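Local coordinates for Adhesin/invasin TibA autotransporter (Escherichia coli, PDB 4Q1Q), which mediates adhesion to and invasion of human intestinal epithelial cells, drives bacterial aggregation through contacts between its own molecules on neighbouring cells, and enhances biofilm formation, at residues 33-38 with 52-57; 93-98 with 114-119. One frame throughout, in Å; residues are numbered along the deposited sequence.

In the fold
Both contacts join successive turns of the parallel beta-helix in the passenger part of the autotransporter, largely within a region of approximate 19-residue repeats. Their centres are about 17 Å apart and their nearest atoms about 7 Å. The strand column that contains the Thr38-Thr57 pair of contact 1 runs on through strand 76-77 to strands 95-96 and 114-115 of contact 2. Contact 1 includes the bend before that column, at Asn36 and Ser55; contact 2 starts from the equivalent bend at Asn93 and reaches the turn after it. Heptose marks both: Ser52 and Ser55 carry it in contact 1, and Ser117 in contact 2, at the other end of the column.

Contact 1: 33-38 with 52-57; sequences TAKNTT and SATSTT. With 289 (D-glycero-alpha-D-manno-heptopyranose), chain B; 289 (D-glycero-alpha-D-manno-heptopyranose), chain C.
Ala34 and Ala53 pair as parallel neighbours on successive turns of a right-handed beta-helix, the fold of autotransporter passenger domains. Ala34 N gives a hydrogen bond to Ser52 O (3.2 Å), and Ala34 O receives Thr54 N (2.8 Å). Strands 33-35 and 52-54 run 8° from parallel, their axes 4.8 Å apart at closest approach. At Asn36 and Ser55 both chains enter the left-handed backbone region, with positive phi at both, which breaks each strand in the same place; across this bend the bond from Asn36 N to Thr54 O is weak. Pairing resumes at once: Thr57 N meets Thr37 O at 2.7 Å, nearly straight at 171°.

Threonines line up from one turn to the next. Thr38 and Thr57 lie side by side, their CG2 methyls touching at 3.9 Å. Within the helix CG2 of Thr56 approaches CB of Thr37, and both threonines rest on Gln45. Ala34 also faces inward, against Met26 and Leu28. On the outer face, the Lys35 chain bends at both of its last torsions and brings NZ beside CG2 of Thr54.

Two heptoses are joined to the outer surface through serine oxygens, and both serines are established glycosylation sites. The sugar on Ser55 sits over the bend, beside Asn36. Ser55 OG, anti to its own carbonyl carbon, is bonded to C1 of this heptose. The sugar on Ser52 lies along the strand and is held at a second point by the turn itself: its O6 is hydrogen-bonded to Thr54, and the sugar also bonds Thr73 OG1, one turn further on. In Thr54 chi1 of -41° sets the hydroxyl anti to the carbonyl carbon, placing OG1 2.9 Å from O6 of the heptose on Ser52.

Contact 2: 93-98 with 114-119; sequences NTTVNN and IINSGG. With 289 (D-glycero-alpha-D-manno-heptopyranose), chain D; 289 (D-glycero-alpha-D-manno-heptopyranose), chain V.
An asparagine ladder runs up the outside of the coil, with Asn97 and Asn116 as successive rungs. Their amides lie side by side with planes 9° apart, and Asn116 ND2 donates to Asn97 OD1 (3.0 Å), tilted 28° from the carbonyl plane. Asn97 ND2 continues the ladder to Asn78 OD1, so both ends of this amide are bonded. Beneath it, backbone bonds zip strands 95-96 and 114-115 together: Ile114 N to Thr94 O, Val96 N to Ile114 O and Asn116 N to Val96 O (2.7 Å). This is the parallel pairing of neighbouring beta-helix turns, and on its inner face Val96 CB packs on Ile115 CG2 (4.2 Å). After Asn116 the chain leaves the strand in a type II turn, closed by Gly119 N on Asn116 O. Gly118 has positive phi in this turn, and its CA lies against Asn98 OD1. Ser117, the other middle residue, carries a heptose on OG. Asn98, with CG anti to its backbone N (chi1 -168°), reaches over Gly118 to that sugar: its OD1 accepts from heptose O4 (2.6 Å). Its ND2 makes a weak bond to O3 of a second heptose, whose pocket includes Ile60 and Ser79.

Contact 1: 33-38 with 52-57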
ATOM      1  N   THR A  33     -29.721  -6.953  -0.967  1.00 72.97           N
ATOM      2  CA  THR A  33     -28.983  -6.469  -2.122  1.00 81.53           C
ATOM      3  C   THR A  33     -29.165  -4.973  -2.310  1.00 71.29           C
ATOM      4  O   THR A  33     -30.246  -4.430  -2.096  1.00 75.55           O
ATOM      5  CB  THR A  33     -29.466  -7.192  -3.394  1.00 92.39           C
ATOM      6  OG1 THR A  33     -28.725  -8.412  -3.506  1.00 89.18           O
ATOM      7  CG2 THR A  33     -29.267  -6.359  -4.663  1.00 99.39           C
ATOM      8  N   ALA A  34     -28.110  -4.314  -2.769  1.00 69.80           N
ATOM      9  CA  ALA A  34     -28.198  -2.893  -3.070  1.00 68.21           C
ATOM     10  C   ALA A  34     -27.311  -2.617  -4.273  1.00 73.14           C
ATOM     11  O   ALA A  34     -26.178  -3.091  -4.312  1.00 80.94           O
ATOM     12  CB  ALA A  34     -27.789  -2.062  -1.869  1.00 70.18           C
ATOM     13  N   LYS A  35     -27.841  -1.906  -5.263  1.00 64.67           N
ATOM     14  CA  LYS A  35     -27.097  -1.640  -6.486  1.00 75.54           C
ATOM     15  C   LYS A  35     -27.217  -0.166  -6.860  1.00 70.65           C
ATOM     16  O   LYS A  35     -28.252   0.467  -6.635  1.00 73.62           O
ATOM     17  CB  LYS A  35     -27.572  -2.563  -7.616  1.00 81.59           C
ATOM     18  CG  LYS A  35     -27.461  -4.039  -7.262  1.00 93.78           C
ATOM     19  CD  LYS A  35     -28.104  -4.968  -8.281  1.00100.81           C
ATOM     20  CE  LYS A  35     -27.342  -5.001  -9.597  1.00 99.96           C
ATOM     21  NZ  LYS A  35     -25.938  -5.470  -9.462  1.00 91.49           N
ATOM     22  N   ASN A  36     -26.133   0.358  -7.423  1.00 71.02           N
ATOM     23  CA  ASN A  36     -26.022   1.763  -7.827  1.00 79.50           C
ATOM     24  C   ASN A  36     -26.572   2.739  -6.786  1.00 75.53           C
ATOM     25  O   ASN A  36     -27.198   3.736  -7.140  1.00 74.61           O
ATOM     26  CB  ASN A  36     -26.730   2.008  -9.166  1.00 87.25           C
ATOM     27  CG  ASN A  36     -25.811   1.901 -10.371  1.00 95.02           C
ATOM     28  OD1 ASN A  36     -24.603   2.137 -10.293  1.00 91.10           O
ATOM     29  ND2 ASN A  36     -26.400   1.579 -11.520  1.00 93.19           N
ATOM     30  N   THR A  37     -26.361   2.442  -5.505  1.00 70.69           N
ATOM     31  CA  THR A  37     -26.703   3.384  -4.448  1.00 68.86           C
ATOM     32  C   THR A  37     -25.771   4.589  -4.482  1.00 75.72           C
ATOM     33  O   THR A  37     -24.587   4.466  -4.798  1.00 73.91           O
ATOM     34  CB  THR A  37     -26.596   2.739  -3.063  1.00 65.40           C
ATOM     35  OG1 THR A  37     -27.216   1.449  -3.076  1.00 63.27           O
ATOM     36  CG2 THR A  37     -27.262   3.625  -2.030  1.00 72.47           C
ATOM     37  N   THR A  38     -26.319   5.763  -4.186  1.00 67.42           N
ATOM     38  CA  THR A  38     -25.515   6.969  -4.072  1.00 69.09           C
ATOM     39  C   THR A  38     -25.660   7.452  -2.635  1.00 67.27           C
ATOM     40  O   THR A  38     -26.777   7.772  -2.232  1.00 66.72           O
ATOM     41  CB  THR A  38     -25.970   8.060  -5.061  1.00 76.85           C
ATOM     42  OG1 THR A  38     -25.928   7.553  -6.402  1.00 82.87           O
ATOM     43  CG2 THR A  38     -25.078   9.289  -4.978  1.00 79.88           C
ATOM     44  N   SER A  52     -24.972  -7.688   0.545  1.00 63.96           N
ATOM     45  CA  SER A  52     -24.115  -7.384  -0.593  1.00 67.07           C
ATOM     46  C   SER A  52     -24.470  -6.037  -1.215  1.00 73.00           C
ATOM     47  O   SER A  52     -25.554  -5.869  -1.772  1.00 71.07           O
ATOM     48  CB  SER A  52     -24.233  -8.457  -1.678  1.00 71.99           C
ATOM     49  OG  SER A  52     -23.273  -9.494  -1.547  1.00 88.78           O
ATOM     50  N   ALA A  53     -23.545  -5.088  -1.135  1.00 75.49           N
ATOM     51  CA  ALA A  53     -23.676  -3.819  -1.848  1.00 74.93           C
ATOM     52  C   ALA A  53     -22.835  -3.875  -3.115  1.00 65.60           C
ATOM     53  O   ALA A  53     -21.755  -4.462  -3.137  1.00 65.66           O
ATOM     54  CB  ALA A  53     -23.255  -2.637  -0.985  1.00 72.92           C
ATOM     55  N   THR A  54     -23.341  -3.235  -4.163  1.00 57.71           N
ATOM     56  CA  THR A  54     -22.687  -3.247  -5.453  1.00 57.62           C
ATOM     57  C   THR A  54     -22.824  -1.861  -6.054  1.00 55.39           C
ATOM     58  O   THR A  54     -23.852  -1.219  -5.893  1.00 68.86           O
ATOM     59  CB  THR A  54     -23.331  -4.315  -6.355  1.00 67.78           C
ATOM     60  OG1 THR A  54     -23.600  -5.486  -5.571  1.00 67.68           O
ATOM     61  CG2 THR A  54     -22.409  -4.682  -7.512  1.00 64.99           C
ATOM     62  N   SER A  55     -21.751  -1.377  -6.666  1.00 57.86           N
ATOM     63  CA  SER A  55     -21.755  -0.131  -7.428  1.00 71.62           C
ATOM     64  C   SER A  55     -22.188   1.084  -6.609  1.00 70.26           C
ATOM     65  O   SER A  55     -22.771   2.036  -7.138  1.00 65.70           O
ATOM     66  CB  SER A  55     -22.675  -0.262  -8.647  1.00 84.38           C
ATOM     67  OG  SER A  55     -22.378  -1.391  -9.457  1.00 88.93           O
ATOM     68  N   THR A  56     -21.904   1.044  -5.312  1.00 62.57           N
ATOM     69  CA  THR A  56     -22.270   2.149  -4.442  1.00 58.53           C
ATOM     70  C   THR A  56     -21.348   3.319  -4.710  1.00 57.68           C
ATOM     71  O   THR A  56     -20.136   3.114  -4.795  1.00 60.24           O
ATOM     72  CB  THR A  56     -22.129   1.751  -2.979  1.00 57.87           C
ATOM     73  OG1 THR A  56     -22.837   0.528  -2.755  1.00 53.82           O
ATOM     74  CG2 THR A  56     -22.700   2.825  -2.091  1.00 63.50           C
ATOM     75  N   THR A  57     -21.935   4.500  -4.892  1.00 55.88           N
ATOM     76  CA  THR A  57     -21.189   5.752  -5.016  1.00 65.06           C
ATOM     77  C   THR A  57     -21.220   6.488  -3.673  1.00 58.56           C
ATOM     78  O   THR A  57     -22.286   6.690  -3.099  1.00 68.03           O
ATOM     79  CB  THR A  57     -21.750   6.610  -6.173  1.00 69.14           C
ATOM     80  OG1 THR A  57     -21.123   6.242  -7.414  1.00 76.86           O
ATOM     81  CG2 THR A  57     -21.523   8.091  -5.934  1.00 62.63           C
TER
HETATM   82  O7  289 B 430     -22.038   4.096 -13.124  1.00 92.44           O
HETATM   83  C7  289 B 430     -21.707   3.050 -12.200  1.00 94.48           C
HETATM   84  C6  289 B 430     -22.591   1.819 -12.396  1.00 90.01           C
HETATM   85  O6  289 B 430     -22.835   1.597 -13.789  1.00 97.01           O
HETATM   86  C5  289 B 430     -21.998   0.551 -11.788  1.00 75.49           C
HETATM   87  O5  289 B 430     -23.075  -0.308 -11.407  1.00 77.57           O
HETATM   88  C1  289 B 430     -22.638  -1.489 -10.727  1.00 82.49           C
HETATM   89  C2  289 B 430     -21.765  -2.411 -11.577  1.00 76.48           C
HETATM   90  O2  289 B 430     -22.513  -3.108 -12.581  1.00 87.78           O
HETATM   91  C3  289 B 430     -20.641  -1.577 -12.189  1.00 74.68           C
HETATM   92  O3  289 B 430     -20.029  -2.341 -13.234  1.00 70.21           O
HETATM   93  C4  289 B 430     -21.092  -0.224 -12.739  1.00 72.61           C
HETATM   94  O4  289 B 430     -19.917   0.546 -12.997  1.00 66.52           O
HETATM   95  O7  289 C 432     -21.091  -9.590  -7.471  1.00120.66           O
HETATM   96  C7  289 C 432     -21.688 -10.164  -6.304  1.00120.49           C
HETATM   97  C6  289 C 432     -21.492  -9.224  -5.121  1.00118.09           C
HETATM   98  O6  289 C 432     -22.266  -8.037  -5.324  1.00114.78           O
HETATM   99  C5  289 C 432     -21.921  -9.887  -3.818  1.00117.78           C
HETATM  100  O5  289 C 432     -23.344  -9.952  -3.756  1.00113.01           O
HETATM  101  C1  289 C 432     -23.800 -10.423  -2.489  1.00110.46           C
HETATM  102  C2  289 C 432     -23.315 -11.851  -2.264  1.00111.69           C
HETATM  103  O2  289 C 432     -23.935 -12.722  -3.216  1.00106.77           O
HETATM  104  C3  289 C 432     -21.802 -11.942  -2.403  1.00119.17           C
HETATM  105  O3  289 C 432     -21.403 -13.317  -2.395  1.00113.99           O
HETATM  106  C4  289 C 432     -21.347 -11.293  -3.702  1.00124.07           C
HETATM  107  O4  289 C 432     -19.917 -11.234  -3.737  1.00128.85           O

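Contact 2: 93-98 with 114-119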
ATOM      1  N   ASN A  93     -12.662  -4.482  -5.470  1.00 51.65           N
ATOM      2  CA  ASN A  93     -12.559  -3.572  -6.599  1.00 64.50           C
ATOM      3  C   ASN A  93     -13.117  -2.177  -6.298  1.00 61.03           C
ATOM      4  O   ASN A  93     -13.706  -1.518  -7.158  1.00 61.41           O
ATOM      5  CB  ASN A  93     -13.160  -4.239  -7.848  1.00 76.09           C
ATOM      6  CG  ASN A  93     -12.323  -5.414  -8.346  1.00 76.69           C
ATOM      7  OD1 ASN A  93     -11.172  -5.587  -7.952  1.00 70.40           O
ATOM      8  ND2 ASN A  93     -12.887  -6.219  -9.237  1.00 78.82           N
ATOM      9  N   THR A  94     -12.870  -1.710  -5.077  1.00 57.18           N
ATOM     10  CA  THR A  94     -13.222  -0.354  -4.666  1.00 55.07           C
ATOM     11  C   THR A  94     -12.392   0.662  -5.449  1.00 56.88           C
ATOM     12  O   THR A  94     -11.236   0.376  -5.767  1.00 64.81           O
ATOM     13  CB  THR A  94     -12.960  -0.133  -3.164  1.00 49.59           C
ATOM     14  OG1 THR A  94     -13.587  -1.160  -2.386  1.00 44.92           O
ATOM     15  CG2 THR A  94     -13.452   1.255  -2.722  1.00 50.04           C
ATOM     16  N   THR A  95     -12.980   1.813  -5.769  1.00 55.87           N
ATOM     17  CA  THR A  95     -12.303   2.928  -6.441  1.00 55.44           C
ATOM     18  C   THR A  95     -12.329   4.179  -5.554  1.00 54.30           C
ATOM     19  O   THR A  95     -13.388   4.640  -5.136  1.00 52.34           O
ATOM     20  CB  THR A  95     -12.924   3.340  -7.797  1.00 57.89           C
ATOM     21  OG1 THR A  95     -13.021   2.222  -8.690  1.00 66.33           O
ATOM     22  CG2 THR A  95     -12.060   4.390  -8.479  1.00 63.53           C
ATOM     23  N   VAL A  96     -11.167   4.761  -5.281  1.00 56.57           N
ATOM     24  CA  VAL A  96     -11.074   5.843  -4.313  1.00 55.99           C
ATOM     25  C   VAL A  96     -10.585   7.057  -5.083  1.00 59.36           C
ATOM     26  O   VAL A  96      -9.499   7.029  -5.663  1.00 64.55           O
ATOM     27  CB  VAL A  96     -10.088   5.531  -3.168  1.00 55.16           C
ATOM     28  CG1 VAL A  96     -10.261   6.496  -2.002  1.00 48.46           C
ATOM     29  CG2 VAL A  96     -10.254   4.108  -2.660  1.00 49.82           C
ATOM     30  N   ASN A  97     -11.382   8.117  -5.105  1.00 62.37           N
ATOM     31  CA  ASN A  97     -10.972   9.307  -5.851  1.00 67.99           C
ATOM     32  C   ASN A  97     -10.538  10.405  -4.895  1.00 65.15           C
ATOM     33  O   ASN A  97     -10.619  10.245  -3.677  1.00 60.22           O
ATOM     34  CB  ASN A  97     -12.087   9.826  -6.767  1.00 66.21           C
ATOM     35  CG  ASN A  97     -12.524   8.801  -7.801  1.00 68.65           C
ATOM     36  OD1 ASN A  97     -11.729   8.343  -8.619  1.00 63.39           O
ATOM     37  ND2 ASN A  97     -13.794   8.422  -7.751  1.00 67.53           N
ATOM     38  N   ASN A  98     -10.115  11.518  -5.482  1.00 66.45           N
ATOM     39  CA  ASN A  98      -9.752  12.724  -4.758  1.00 62.15           C
ATOM     40  C   ASN A  98     -10.578  12.952  -3.510  1.00 59.64           C
ATOM     41  O   ASN A  98     -11.800  13.082  -3.564  1.00 59.03           O
ATOM     42  CB  ASN A  98      -9.870  13.934  -5.677  1.00 70.84           C
ATOM     43  CG  ASN A  98      -9.236  15.172  -5.075  1.00 75.41           C
ATOM     44  OD1 ASN A  98      -8.109  15.116  -4.573  1.00 62.01           O
ATOM     45  ND2 ASN A  98      -9.952  16.291  -5.129  1.00 68.79           N
ATOM     46  N   ILE A 114      -8.579   0.336  -6.305  1.00 55.69           N
ATOM     47  CA  ILE A 114      -7.917   1.295  -7.191  1.00 57.81           C
ATOM     48  C   ILE A 114      -7.902   2.664  -6.514  1.00 58.06           C
ATOM     49  O   ILE A 114      -8.961   3.255  -6.304  1.00 51.96           O
ATOM     50  CB  ILE A 114      -8.605   1.454  -8.561  1.00 64.81           C
ATOM     51  CG1 ILE A 114      -8.345   0.248  -9.469  1.00 77.36           C
ATOM     52  CG2 ILE A 114      -8.073   2.661  -9.317  1.00 69.68           C
ATOM     53  CD1 ILE A 114      -9.180  -0.972  -9.151  1.00 83.15           C
ATOM     54  N   ILE A 115      -6.723   3.181  -6.186  1.00 60.78           N
ATOM     55  CA  ILE A 115      -6.639   4.494  -5.524  1.00 62.42           C
ATOM     56  C   ILE A 115      -6.243   5.561  -6.536  1.00 57.44           C
ATOM     57  O   ILE A 115      -5.161   5.500  -7.109  1.00 49.19           O
ATOM     58  CB  ILE A 115      -5.658   4.519  -4.333  1.00 54.99           C
ATOM     59  CG1 ILE A 115      -5.820   3.244  -3.507  1.00 45.87           C
ATOM     60  CG2 ILE A 115      -5.887   5.757  -3.466  1.00 50.20           C
ATOM     61  CD1 ILE A 115      -4.677   3.002  -2.549  1.00 51.90           C
ATOM     62  N   ASN A 116      -7.131   6.521  -6.764  1.00 64.77           N
ATOM     63  CA  ASN A 116      -6.872   7.571  -7.755  1.00 68.69           C
ATOM     64  C   ASN A 116      -6.346   8.866  -7.145  1.00 61.48           C
ATOM     65  O   ASN A 116      -6.232   8.994  -5.929  1.00 60.19           O
ATOM     66  CB  ASN A 116      -8.134   7.859  -8.576  1.00 70.43           C
ATOM     67  CG  ASN A 116      -8.487   6.707  -9.494  1.00 66.43           C
ATOM     68  OD1 ASN A 116      -7.616   6.156 -10.172  1.00 63.19           O
ATOM     69  ND2 ASN A 116      -9.751   6.303  -9.480  1.00 71.77           N
ATOM     70  N   SER A 117      -6.042   9.825  -8.009  1.00 62.26           N
ATOM     71  CA  SER A 117      -5.415  11.081  -7.610  1.00 64.66           C
ATOM     72  C   SER A 117      -6.079  11.657  -6.363  1.00 59.49           C
ATOM     73  O   SER A 117      -7.290  11.856  -6.291  1.00 59.55           O
ATOM     74  CB  SER A 117      -5.390  12.067  -8.784  1.00 70.82           C
ATOM     75  OG  SER A 117      -4.287  12.952  -8.671  1.00 83.29           O
ATOM     76  N   GLY A 118      -5.264  11.837  -5.329  1.00 57.20           N
ATOM     77  CA  GLY A 118      -5.696  12.438  -4.075  1.00 54.01           C
ATOM     78  C   GLY A 118      -6.493  11.499  -3.198  1.00 53.64           C
ATOM     79  O   GLY A 118      -7.020  11.901  -2.164  1.00 55.60           O
ATOM     80  N   GLY A 119      -6.566  10.228  -3.584  1.00 55.34           N
ATOM     81  CA  GLY A 119      -7.325   9.253  -2.811  1.00 55.20           C
ATOM     82  C   GLY A 119      -6.421   8.573  -1.800  1.00 47.05           C
ATOM     83  O   GLY A 119      -5.218   8.489  -2.005  1.00 50.46           O
TER
HETATM   84  O7  289 D 421      -9.345  15.185  -9.939  1.00101.80           O
HETATM   85  C7  289 D 421      -8.187  14.626  -9.307  1.00 99.60           C
HETATM   86  C6  289 D 421      -7.353  15.750  -8.705  1.00 96.57           C
HETATM   87  O6  289 D 421      -8.120  16.402  -7.692  1.00103.24           O
HETATM   88  C5  289 D 421      -6.080  15.220  -8.058  1.00 90.92           C
HETATM   89  O5  289 D 421      -5.130  14.894  -9.075  1.00 83.23           O
HETATM   90  C1  289 D 421      -4.010  14.219  -8.499  1.00 89.75           C
HETATM   91  C2  289 D 421      -3.247  15.321  -7.768  1.00 83.87           C
HETATM   92  O2  289 D 421      -2.988  16.425  -8.642  1.00 90.50           O
HETATM   93  C3  289 D 421      -4.110  15.743  -6.586  1.00 85.14           C
HETATM   94  O3  289 D 421      -3.489  16.785  -5.827  1.00 90.30           O
HETATM   95  C4  289 D 421      -5.475  16.217  -7.076  1.00 86.90           C
HETATM   96  O4  289 D 421      -6.305  16.373  -5.920  1.00 90.38           O
HETATM   97  O7  289 V 420     -12.205  20.760   2.025  1.00 81.44           O
HETATM   98  C7  289 V 420     -12.410  20.169   0.736  1.00 86.59           C
HETATM   99  C6  289 V 420     -12.860  18.724   0.904  1.00 95.17           C
HETATM  100  O6  289 V 420     -14.188  18.698   1.437  1.00101.40           O
HETATM  101  C5  289 V 420     -12.837  17.984  -0.427  1.00 96.61           C
HETATM  102  O5  289 V 420     -13.928  18.420  -1.237  1.00 96.44           O
HETATM  103  C1  289 V 420     -14.028  17.674  -2.449  1.00 96.82           C
HETATM  104  C2  289 V 420     -12.782  17.908  -3.293  1.00101.22           C
HETATM  105  O2  289 V 420     -12.714  19.287  -3.673  1.00 96.39           O
HETATM  106  C3  289 V 420     -11.528  17.535  -2.515  1.00 93.81           C
HETATM  107  O3  289 V 420     -10.366  17.932  -3.252  1.00 95.32           O
HETATM  108  C4  289 V 420     -11.523  18.227  -1.160  1.00 94.14           C
HETATM  109  O4  289 V 420     -10.437  17.724  -0.374  1.00 92.47           O